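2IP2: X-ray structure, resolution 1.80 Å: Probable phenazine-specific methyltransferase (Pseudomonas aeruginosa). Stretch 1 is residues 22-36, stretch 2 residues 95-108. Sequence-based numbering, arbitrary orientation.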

# COMPACT_ATOMS: atom_id res chain seq x y z
N SER A 22 -0.60 4.11 2.36
CA SER A 22 -1.45 3.66 3.50
C SER A 22 -0.95 4.31 4.78
O SER A 22 -1.75 4.81 5.59
CB SER A 22 -1.46 2.14 3.66
OG SER A 22 -1.61 1.47 2.41
N ARG A 23 0.38 4.35 4.95
CA ARG A 23 0.96 4.92 6.19
C ARG A 23 0.66 6.41 6.24
O ARG A 23 0.32 6.90 7.30
CB ARG A 23 2.47 4.65 6.33
CG ARG A 23 2.88 3.15 6.35
CD ARG A 23 2.02 2.38 7.39
NE ARG A 23 2.49 2.66 8.78
CZ ARG A 23 1.80 2.36 9.87
NH1 ARG A 23 0.62 1.80 9.75
NH2 ARG A 23 2.28 2.58 11.07
N CYS A 24 0.79 7.13 5.12
CA CYS A 24 0.46 8.57 5.08
C CYS A 24 -1.01 8.85 5.44
O CYS A 24 -1.29 9.77 6.20
CB CYS A 24 0.81 9.14 3.72
SG CYS A 24 2.57 9.32 3.49
N VAL A 25 -1.96 8.03 4.98
CA VAL A 25 -3.38 8.26 5.36
C VAL A 25 -3.56 7.92 6.84
O VAL A 25 -4.29 8.62 7.57
CB VAL A 25 -4.33 7.39 4.40
CG1 VAL A 25 -5.78 7.35 4.94
CG2 VAL A 25 -4.26 7.98 3.03
N TYR A 26 -2.87 6.88 7.29
CA TYR A 26 -2.96 6.52 8.73
C TYR A 26 -2.49 7.71 9.60
O TYR A 26 -3.15 8.12 10.56
CB TYR A 26 -2.17 5.20 8.99
CG TYR A 26 -1.99 4.94 10.49
CD1 TYR A 26 -3.09 4.59 11.31
CD2 TYR A 26 -0.76 5.21 11.11
CE1 TYR A 26 -2.90 4.38 12.72
CE2 TYR A 26 -0.57 5.03 12.47
CZ TYR A 26 -1.64 4.63 13.26
OH TYR A 26 -1.38 4.50 14.61
N VAL A 27 -1.37 8.29 9.21
CA VAL A 27 -0.87 9.43 9.89
C VAL A 27 -1.82 10.61 9.89
O VAL A 27 -2.07 11.21 10.94
CB VAL A 27 0.52 9.83 9.33
CG1 VAL A 27 0.94 11.20 9.92
CG2 VAL A 27 1.62 8.74 9.65
N ALA A 28 -2.34 10.98 8.73
CA ALA A 28 -3.31 12.10 8.67
C ALA A 28 -4.50 11.82 9.63
O ALA A 28 -5.02 12.75 10.27
CB ALA A 28 -3.85 12.26 7.21
N THR A 29 -4.90 10.54 9.69
CA THR A 29 -6.01 10.11 10.57
C THR A 29 -5.65 10.21 12.06
O THR A 29 -6.39 10.84 12.82
CB THR A 29 -6.57 8.71 10.14
OG1 THR A 29 -6.92 8.80 8.77
CG2 THR A 29 -7.89 8.35 10.99
N ARG A 30 -4.57 9.59 12.49
CA ARG A 30 -4.08 9.68 13.87
C ARG A 30 -3.95 11.15 14.29
O ARG A 30 -4.30 11.49 15.41
CB ARG A 30 -2.65 9.16 13.98
CG ARG A 30 -2.37 7.74 14.26
CD ARG A 30 -2.26 7.42 15.78
NE ARG A 30 -1.09 7.97 16.50
CZ ARG A 30 0.10 7.38 16.66
NH1 ARG A 30 0.40 6.20 16.09
NH2 ARG A 30 1.03 7.99 17.39
N LEU A 31 -3.43 11.99 13.40
CA LEU A 31 -3.25 13.42 13.74
C LEU A 31 -4.54 14.26 13.72
O LEU A 31 -4.52 15.43 14.18
CB LEU A 31 -2.23 14.05 12.81
CG LEU A 31 -0.80 13.50 12.99
CD1 LEU A 31 0.07 14.33 12.08
CD2 LEU A 31 -0.29 13.49 14.47
N GLY A 32 -5.62 13.70 13.19
CA GLY A 32 -6.92 14.39 13.08
C GLY A 32 -6.89 15.58 12.13
O GLY A 32 -7.65 16.52 12.27
N LEU A 33 -6.05 15.51 11.11
CA LEU A 33 -5.94 16.59 10.09
C LEU A 33 -7.27 16.96 9.42
O LEU A 33 -7.57 18.13 9.20
CB LEU A 33 -4.90 16.24 9.01
CG LEU A 33 -3.48 16.02 9.49
CD1 LEU A 33 -2.56 15.84 8.24
CD2 LEU A 33 -2.99 17.16 10.40
N ALA A 34 -8.07 15.97 9.09
CA ALA A 34 -9.34 16.24 8.50
C ALA A 34 -10.29 17.04 9.41
O ALA A 34 -11.00 17.92 8.91
CB ALA A 34 -10.00 14.92 8.09
N ASP A 35 -10.32 16.71 10.70
CA ASP A 35 -11.07 17.47 11.72
C ASP A 35 -10.54 18.88 11.89
O ASP A 35 -11.31 19.85 11.85
CB ASP A 35 -11.03 16.72 13.05
CG ASP A 35 -11.53 15.27 12.87
OD1 ASP A 35 -12.63 15.13 12.26
OD2 ASP A 35 -10.82 14.32 13.27
N LEU A 36 -9.22 19.00 12.06
CA LEU A 36 -8.58 20.31 12.14
C LEU A 36 -8.94 21.17 10.94
O LEU A 36 -9.37 22.34 11.10
CB LEU A 36 -7.04 20.20 12.31
CG LEU A 36 -6.59 19.44 13.57
CD1 LEU A 36 -5.16 19.18 13.54
CD2 LEU A 36 -6.87 20.27 14.87
N PHE A 95 -14.85 6.28 7.99
CA PHE A 95 -13.84 5.19 7.98
C PHE A 95 -12.73 5.40 9.02
O PHE A 95 -11.78 4.59 9.11
CB PHE A 95 -13.26 5.09 6.59
CG PHE A 95 -14.19 4.47 5.59
CD1 PHE A 95 -15.55 4.44 5.81
CD2 PHE A 95 -13.70 3.89 4.42
CE1 PHE A 95 -16.42 3.86 4.88
CE2 PHE A 95 -14.57 3.28 3.48
CZ PHE A 95 -15.92 3.28 3.71
N ARG A 96 -12.90 6.46 9.83
CA ARG A 96 -11.81 6.88 10.73
C ARG A 96 -11.34 5.75 11.63
O ARG A 96 -10.16 5.44 11.67
CB ARG A 96 -12.22 8.11 11.58
CG ARG A 96 -11.23 8.38 12.69
CD ARG A 96 -11.54 9.67 13.56
NE ARG A 96 -10.89 9.49 14.87
CZ ARG A 96 -9.66 9.90 15.18
NH1 ARG A 96 -8.92 10.56 14.31
NH2 ARG A 96 -9.20 9.65 16.40
N ASP A 97 -12.25 5.13 12.39
CA ASP A 97 -11.83 4.06 13.30
C ASP A 97 -11.32 2.84 12.57
O ASP A 97 -10.52 2.11 13.13
CB ASP A 97 -13.00 3.64 14.18
CG ASP A 97 -13.37 4.76 15.13
OD1 ASP A 97 -12.43 5.27 15.80
OD2 ASP A 97 -14.53 5.18 15.10
N MET A 98 -11.86 2.58 11.39
CA MET A 98 -11.34 1.45 10.57
C MET A 98 -9.87 1.73 10.15
O MET A 98 -8.98 0.87 10.33
CB MET A 98 -12.22 1.21 9.34
CG MET A 98 -11.82 -0.03 8.53
SD MET A 98 -12.40 0.02 6.84
CE MET A 98 -11.28 1.32 6.26
N VAL A 99 -9.61 2.93 9.66
CA VAL A 99 -8.21 3.32 9.28
C VAL A 99 -7.22 3.11 10.44
O VAL A 99 -6.11 2.57 10.27
CB VAL A 99 -8.15 4.79 8.77
CG1 VAL A 99 -6.68 5.31 8.63
CG2 VAL A 99 -8.97 4.96 7.42
N LEU A 100 -7.62 3.55 11.63
CA LEU A 100 -6.76 3.44 12.82
C LEU A 100 -6.49 2.00 13.19
O LEU A 100 -5.33 1.64 13.38
CB LEU A 100 -7.34 4.21 14.02
CG LEU A 100 -7.41 5.76 13.87
CD1 LEU A 100 -8.20 6.38 15.06
CD2 LEU A 100 -5.98 6.37 13.64
N PHE A 101 -7.53 1.16 13.23
CA PHE A 101 -7.37 -0.26 13.59
C PHE A 101 -6.53 -0.97 12.53
O PHE A 101 -5.62 -1.73 12.82
CB PHE A 101 -8.73 -0.93 13.74
CG PHE A 101 -8.65 -2.24 14.49
CD1 PHE A 101 -8.29 -3.40 13.81
CD2 PHE A 101 -8.82 -2.29 15.86
CE1 PHE A 101 -8.18 -4.64 14.48
CE2 PHE A 101 -8.71 -3.51 16.56
CZ PHE A 101 -8.38 -4.69 15.84
N TYR A 102 -6.77 -0.61 11.28
CA TYR A 102 -6.05 -1.29 10.19
C TYR A 102 -4.58 -0.91 10.18
O TYR A 102 -3.69 -1.73 9.89
CB TYR A 102 -6.71 -0.90 8.90
CG TYR A 102 -7.95 -1.73 8.57
CD1 TYR A 102 -8.76 -2.31 9.56
CD2 TYR A 102 -8.31 -1.91 7.26
CE1 TYR A 102 -9.90 -3.10 9.19
CE2 TYR A 102 -9.44 -2.69 6.89
CZ TYR A 102 -10.22 -3.25 7.84
OH TYR A 102 -11.34 -3.97 7.44
N GLY A 103 -4.32 0.35 10.57
CA GLY A 103 -2.94 0.88 10.64
C GLY A 103 -2.18 0.55 11.92
O GLY A 103 -1.01 0.89 12.04
N GLU A 104 -2.83 -0.18 12.82
CA GLU A 104 -2.22 -0.56 14.11
C GLU A 104 -2.24 -2.05 14.14
O GLU A 104 -1.34 -2.67 13.58
CB GLU A 104 -2.96 0.13 15.26
CG GLU A 104 -2.61 1.64 15.27
CD GLU A 104 -3.48 2.58 16.16
OE1 GLU A 104 -4.33 2.09 16.98
OE2 GLU A 104 -3.29 3.82 15.98
N GLU A 105 -3.30 -2.68 14.73
CA GLU A 105 -3.33 -4.11 14.84
C GLU A 105 -3.11 -4.83 13.49
O GLU A 105 -2.37 -5.80 13.44
CB GLU A 105 -4.70 -4.55 15.34
CG GLU A 105 -4.77 -4.65 16.83
CD GLU A 105 -5.06 -3.32 17.50
OE1 GLU A 105 -5.17 -2.29 16.80
OE2 GLU A 105 -5.23 -3.36 18.75
N PHE A 106 -3.79 -4.42 12.42
CA PHE A 106 -3.58 -5.16 11.16
C PHE A 106 -2.28 -4.85 10.41
O PHE A 106 -1.80 -5.68 9.62
CB PHE A 106 -4.77 -5.04 10.26
CG PHE A 106 -6.00 -5.76 10.79
CD1 PHE A 106 -5.86 -6.88 11.66
CD2 PHE A 106 -7.28 -5.34 10.39
CE1 PHE A 106 -7.04 -7.60 12.09
CE2 PHE A 106 -8.43 -6.01 10.83
CZ PHE A 106 -8.31 -7.16 11.64
N HIS A 107 -1.72 -3.69 10.66
CA HIS A 107 -0.34 -3.42 10.17
C HIS A 107 0.64 -4.38 10.87
O HIS A 107 1.55 -4.95 10.24
CB HIS A 107 0.05 -1.98 10.50
CG HIS A 107 1.47 -1.63 10.11
ND1 HIS A 107 1.83 -1.33 8.81
CD2 HIS A 107 2.60 -1.53 10.85
CE1 HIS A 107 3.14 -1.07 8.76
NE2 HIS A 107 3.62 -1.19 9.99
N ALA A 108 0.48 -4.53 12.18
CA ALA A 108 1.26 -5.54 12.88
C ALA A 108 1.05 -6.94 12.33
O ALA A 108 2.01 -7.72 12.17
CB ALA A 108 0.90 -5.53 14.37
O HOH W 1 1.27 1.42 13.55
O HOH W 2 -6.61 10.88 16.56
O HOH W 3 -9.63 12.33 11.83

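Two helices, 22-30 and 96-102, pack here with their axes 9.3 Å apart at closest approach and their directions 122° apart. The stretches come nearest at Gly-103, whose CA lies 6.0 Å from the CA of Tyr-26. Glycine suits this place because an ideal CB would point toward the first helix and sit 2.3 Å from Tyr-26 CD1, a clash. Without it, the backbone of Gly-103 lies over one face of the tyrosine ring, with its CA 3.8 Å from Tyr-26 CD1.

Tyr-26 leaves its helix sideways, but its t rotamer (chi1 168°) brings the ring nearer the second stretch. Its edge reaches Val-99 O, and Tyr-26 CE1 packs 3.8 Å from Leu-100 CD2. The hydroxyl is thereby delivered to Glu-104, donating a very short hydrogen bond of 2.4 Å from Tyr-26 OH to Glu-104 OE2. Glu-104 meets it with an extended chi2 (t, 167°). Arg-30, one turn along from Tyr-26, starts away from the contact, yet its folded chain (chi1 to chi3 all m) brings the guanidinium back, and Arg-30 NH1 donates to Tyr-26 OH at 2.9 Å. The hydroxyl thus links arginine to glutamate, whose charges remain beyond salt-bridge range, with Arg-30 NH1 4.4 Å from Glu-104 OE2.

Arg-23 is folded similarly, with three m angles, and its end comes nearer than its CB direction suggests. Arg-23 NH1 donates a nearly straight bond (172°) to Gly-103 O at 3.0 Å, in the guanidinium plane, while water 1 joins Arg-23 NH2 to the same carbonyl. The flat group also stacks on His-107, centres 3.8 Å apart and planes at 17°. This leaves its in-plane N-H groups free for acceptors; the 3.5 Å between Arg-23 NH1 and His-107 ND1 belongs to the stack and is no hydrogen bond.

Thr-29 and Val-99 point toward each other's stretch, and both are small, branched residues that fit between close helices. The m rotamer of Thr-29 lets OG1 donate to Val-25 O at 2.9 Å, satisfying the buried hydroxyl within its own helix, while Thr-29 CG2 packs 3.8 Å from Leu-100 CD2.

In Arg-96, chi1 to chi3 are all t, so the extended chain spans the gap to the first stretch, where Arg-96 NH1 lies 2.9 Å from Thr-29 O. Water 2 connects Arg-96 NH2 to Arg-30 O, and water 3 connects Arg-96 NH1 to Asp-35 OD2, bridging charges whose direct separation, Arg-96 NH1 to Asp-35 OD2, is 4.3 Å.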